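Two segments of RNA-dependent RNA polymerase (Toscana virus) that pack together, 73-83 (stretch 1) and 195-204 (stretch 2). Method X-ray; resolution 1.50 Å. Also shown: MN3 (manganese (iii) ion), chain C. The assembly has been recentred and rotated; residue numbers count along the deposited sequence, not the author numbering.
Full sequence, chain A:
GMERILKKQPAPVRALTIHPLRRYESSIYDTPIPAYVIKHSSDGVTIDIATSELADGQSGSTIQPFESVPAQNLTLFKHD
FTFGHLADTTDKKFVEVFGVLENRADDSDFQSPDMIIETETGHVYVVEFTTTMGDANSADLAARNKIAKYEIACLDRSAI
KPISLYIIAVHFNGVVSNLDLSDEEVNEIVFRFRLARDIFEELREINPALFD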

# COMPACT_ATOMS: atom_id res chain seq x y z
N ASN A 73 -15.09 -10.00 -0.64
CA ASN A 73 -13.88 -9.25 -0.94
C ASN A 73 -14.07 -8.20 -2.02
O ASN A 73 -13.12 -7.51 -2.38
CB ASN A 73 -12.75 -10.21 -1.34
N LEU A 74 -15.29 -8.06 -2.56
CA LEU A 74 -15.49 -7.18 -3.70
C LEU A 74 -15.31 -5.71 -3.34
O LEU A 74 -14.80 -4.93 -4.15
N THR A 75 -15.69 -5.32 -2.13
CA THR A 75 -15.65 -3.91 -1.76
C THR A 75 -14.23 -3.36 -1.72
O THR A 75 -14.01 -2.18 -2.00
CB THR A 75 -16.34 -3.69 -0.42
OG1 THR A 75 -16.26 -2.30 -0.07
CG2 THR A 75 -15.70 -4.54 0.67
N LEU A 76 -13.25 -4.20 -1.37
CA LEU A 76 -11.86 -3.76 -1.29
C LEU A 76 -11.03 -4.29 -2.46
O LEU A 76 -9.80 -4.28 -2.40
CB LEU A 76 -11.24 -4.18 0.04
CG LEU A 76 -11.66 -3.31 1.22
CD1 LEU A 76 -11.13 -3.86 2.53
CD2 LEU A 76 -11.20 -1.87 1.01
N PHE A 77 -11.68 -4.73 -3.54
CA PHE A 77 -10.94 -5.34 -4.63
C PHE A 77 -9.99 -4.35 -5.29
O PHE A 77 -8.83 -4.68 -5.55
CB PHE A 77 -11.90 -5.94 -5.67
CG PHE A 77 -11.20 -6.36 -6.94
CD1 PHE A 77 -10.55 -7.57 -7.02
CD2 PHE A 77 -11.18 -5.52 -8.05
CE1 PHE A 77 -9.89 -7.95 -8.16
CE2 PHE A 77 -10.53 -5.89 -9.20
CZ PHE A 77 -9.89 -7.11 -9.26
N LYS A 78 -10.47 -3.14 -5.58
CA LYS A 78 -9.60 -2.17 -6.26
C LYS A 78 -8.35 -1.90 -5.44
O LYS A 78 -7.24 -1.88 -5.97
CB LYS A 78 -10.36 -0.87 -6.52
CG LYS A 78 -11.26 -0.91 -7.75
CD LYS A 78 -11.91 0.44 -8.03
CE LYS A 78 -12.85 0.85 -6.90
NZ LYS A 78 -13.49 2.17 -7.17
N HIS A 79 -8.51 -1.72 -4.13
CA HIS A 79 -7.38 -1.43 -3.26
C HIS A 79 -6.42 -2.61 -3.20
O HIS A 79 -5.20 -2.46 -3.41
CB HIS A 79 -7.92 -1.06 -1.87
CG HIS A 79 -6.89 -0.95 -0.79
ND1 HIS A 79 -6.33 -2.05 -0.16
CD2 HIS A 79 -6.37 0.14 -0.17
CE1 HIS A 79 -5.49 -1.64 0.78
NE2 HIS A 79 -5.51 -0.32 0.80
N ASP A 80 -6.95 -3.81 -2.95
CA ASP A 80 -6.10 -4.97 -2.74
C ASP A 80 -5.39 -5.38 -4.03
O ASP A 80 -4.21 -5.74 -3.99
CB ASP A 80 -6.94 -6.12 -2.18
CG ASP A 80 -7.33 -5.89 -0.74
OD1 ASP A 80 -6.84 -4.90 -0.14
OD2 ASP A 80 -8.11 -6.69 -0.19
N PHE A 81 -6.08 -5.31 -5.17
CA PHE A 81 -5.42 -5.66 -6.43
C PHE A 81 -4.34 -4.65 -6.79
O PHE A 81 -3.24 -5.03 -7.22
CB PHE A 81 -6.44 -5.78 -7.56
CG PHE A 81 -5.86 -6.26 -8.87
CD1 PHE A 81 -5.37 -5.35 -9.80
CD2 PHE A 81 -5.81 -7.61 -9.18
CE1 PHE A 81 -4.83 -5.78 -11.01
CE2 PHE A 81 -5.27 -8.05 -10.38
CZ PHE A 81 -4.78 -7.13 -11.30
N THR A 82 -4.62 -3.36 -6.62
CA THR A 82 -3.65 -2.34 -7.01
C THR A 82 -2.30 -2.57 -6.35
O THR A 82 -1.26 -2.49 -7.01
CB THR A 82 -4.18 -0.95 -6.65
OG1 THR A 82 -5.34 -0.66 -7.43
CG2 THR A 82 -3.11 0.11 -6.88
N PHE A 83 -2.30 -2.88 -5.06
CA PHE A 83 -1.08 -2.93 -4.28
C PHE A 83 -0.62 -4.36 -4.02
O PHE A 83 0.31 -4.57 -3.23
CB PHE A 83 -1.27 -2.15 -2.97
CG PHE A 83 -1.57 -0.69 -3.20
CD1 PHE A 83 -0.54 0.19 -3.48
CD2 PHE A 83 -2.87 -0.21 -3.15
CE1 PHE A 83 -0.80 1.54 -3.72
CE2 PHE A 83 -3.13 1.15 -3.38
CZ PHE A 83 -2.10 2.02 -3.65
N LEU A 195 -6.33 -1.19 -14.31
CA LEU A 195 -6.92 -2.49 -14.63
C LEU A 195 -7.94 -2.89 -13.57
O LEU A 195 -9.00 -3.44 -13.89
CB LEU A 195 -5.82 -3.54 -14.76
CG LEU A 195 -6.33 -4.95 -15.05
CD1 LEU A 195 -7.09 -4.96 -16.39
CD2 LEU A 195 -5.17 -5.92 -15.08
N ALA A 196 -7.63 -2.61 -12.30
CA ALA A 196 -8.57 -2.92 -11.22
C ALA A 196 -9.87 -2.16 -11.38
O ALA A 196 -10.95 -2.71 -11.12
CB ALA A 196 -7.92 -2.62 -9.87
N ARG A 197 -9.80 -0.90 -11.82
CA ARG A 197 -11.01 -0.13 -12.06
C ARG A 197 -11.83 -0.74 -13.19
O ARG A 197 -13.07 -0.79 -13.11
CB ARG A 197 -10.67 1.32 -12.40
CG ARG A 197 -10.21 2.14 -11.20
CD ARG A 197 -9.57 3.44 -11.63
NE ARG A 197 -10.47 4.27 -12.43
CZ ARG A 197 -10.49 5.60 -12.38
NH1 ARG A 197 -9.68 6.25 -11.55
NH2 ARG A 197 -11.32 6.29 -13.16
N ASP A 198 -11.17 -1.19 -14.26
CA ASP A 198 -11.89 -1.82 -15.37
C ASP A 198 -12.60 -3.08 -14.89
O ASP A 198 -13.77 -3.31 -15.21
CB ASP A 198 -10.93 -2.16 -16.51
CG ASP A 198 -10.51 -0.95 -17.33
OD1 ASP A 198 -11.20 0.09 -17.29
OD2 ASP A 198 -9.47 -1.04 -18.02
N ILE A 199 -11.89 -3.92 -14.13
CA ILE A 199 -12.47 -5.17 -13.65
C ILE A 199 -13.60 -4.88 -12.67
O ILE A 199 -14.66 -5.51 -12.73
CB ILE A 199 -11.38 -6.05 -13.01
CG1 ILE A 199 -10.40 -6.53 -14.08
CG2 ILE A 199 -12.00 -7.24 -12.27
CD1 ILE A 199 -9.14 -7.16 -13.51
N PHE A 200 -13.39 -3.92 -11.77
CA PHE A 200 -14.39 -3.62 -10.75
C PHE A 200 -15.70 -3.16 -11.37
O PHE A 200 -16.78 -3.49 -10.87
CB PHE A 200 -13.84 -2.56 -9.80
CG PHE A 200 -14.79 -2.22 -8.69
CD1 PHE A 200 -14.98 -3.09 -7.63
CD2 PHE A 200 -15.51 -1.03 -8.72
CE1 PHE A 200 -15.85 -2.78 -6.61
CE2 PHE A 200 -16.39 -0.72 -7.70
CZ PHE A 200 -16.56 -1.59 -6.64
N GLU A 201 -15.63 -2.36 -12.44
CA GLU A 201 -16.87 -1.86 -13.04
C GLU A 201 -17.70 -3.00 -13.62
O GLU A 201 -18.93 -2.93 -13.62
CB GLU A 201 -16.55 -0.83 -14.12
CG GLU A 201 -17.77 -0.07 -14.62
CD GLU A 201 -17.55 0.60 -15.96
OE1 GLU A 201 -16.43 1.12 -16.19
OE2 GLU A 201 -18.49 0.62 -16.78
N GLU A 202 -17.05 -4.06 -14.08
CA GLU A 202 -17.78 -5.22 -14.59
C GLU A 202 -18.16 -6.18 -13.47
O GLU A 202 -19.18 -6.87 -13.57
CB GLU A 202 -16.95 -5.92 -15.68
CG GLU A 202 -16.80 -5.05 -16.94
CD GLU A 202 -16.00 -5.68 -18.07
OE1 GLU A 202 -16.13 -6.91 -18.30
OE2 GLU A 202 -15.25 -4.94 -18.75
N LEU A 203 -17.38 -6.21 -12.38
CA LEU A 203 -17.74 -7.04 -11.23
C LEU A 203 -18.97 -6.51 -10.51
O LEU A 203 -19.81 -7.28 -10.05
CB LEU A 203 -16.57 -7.13 -10.26
CG LEU A 203 -15.40 -8.05 -10.59
CD1 LEU A 203 -14.38 -8.00 -9.47
CD2 LEU A 203 -15.90 -9.47 -10.81
N ARG A 204 -19.08 -5.18 -10.40
CA ARG A 204 -20.22 -4.56 -9.73
C ARG A 204 -21.54 -4.85 -10.42
O ARG A 204 -22.60 -4.48 -9.89
CB ARG A 204 -20.01 -3.05 -9.62
MN MN3 C . -5.14 0.88 2.74
O HOH W 1 -6.74 -0.40 3.91
O HOH W 2 -7.24 1.95 2.73

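How does Lys78, a charged residue, come to bury more surface here than any other? It uses its carbon chain. The CA-to-CB bond points sideways to the other helix, and the methylenes slant across it: CG of Lys78 is 3.7 Å from CB of Phe200, and CD of Lys78 is 4.0 Å from CG of Arg197. Farther out, CE of Lys78 sits over one face of the Phe200 ring, 4.0 Å from the ring centroid and 22° off the normal, a CH-pi contact.

What else does Phe200 touch? Its ring is covered on one face by the lysine, while its edge meets the backbone: CE1 of Phe200 lies 3.4 Å from O of Leu74, close to the plane of the ring. O of Leu74 also accepts a hydrogen bond from N of Phe77, 3.2 Å away, within the type I turn that leads into the helix.

Where does Phe77 fit? Its side chain is a knob in a hole formed by Ala196, Ile199, Phe200 and Leu203, residues on successive turns of the facing helix. CD1 of Leu203 stands almost directly over the ring, 4.3 Å from the centroid and 8° off the normal, while CE2 of Phe77 reaches within 3.7 Å of CG2 of Ile199.

Why can the helices come so near at Ala196? Its side chain is a single methyl, and the CA atoms of Lys78 and Ala196 are just 5.1 Å apart. That methyl is itself a knob, set among Phe77, Lys78, Phe81 and Thr82, with CB of Ala196 3.7 Å from CD1 of Phe81. The helix axes approach to 9.0 Å at 147°, roughly antiparallel, and no hydrogen bond links the modelled atoms of the two stretches; packing dominates.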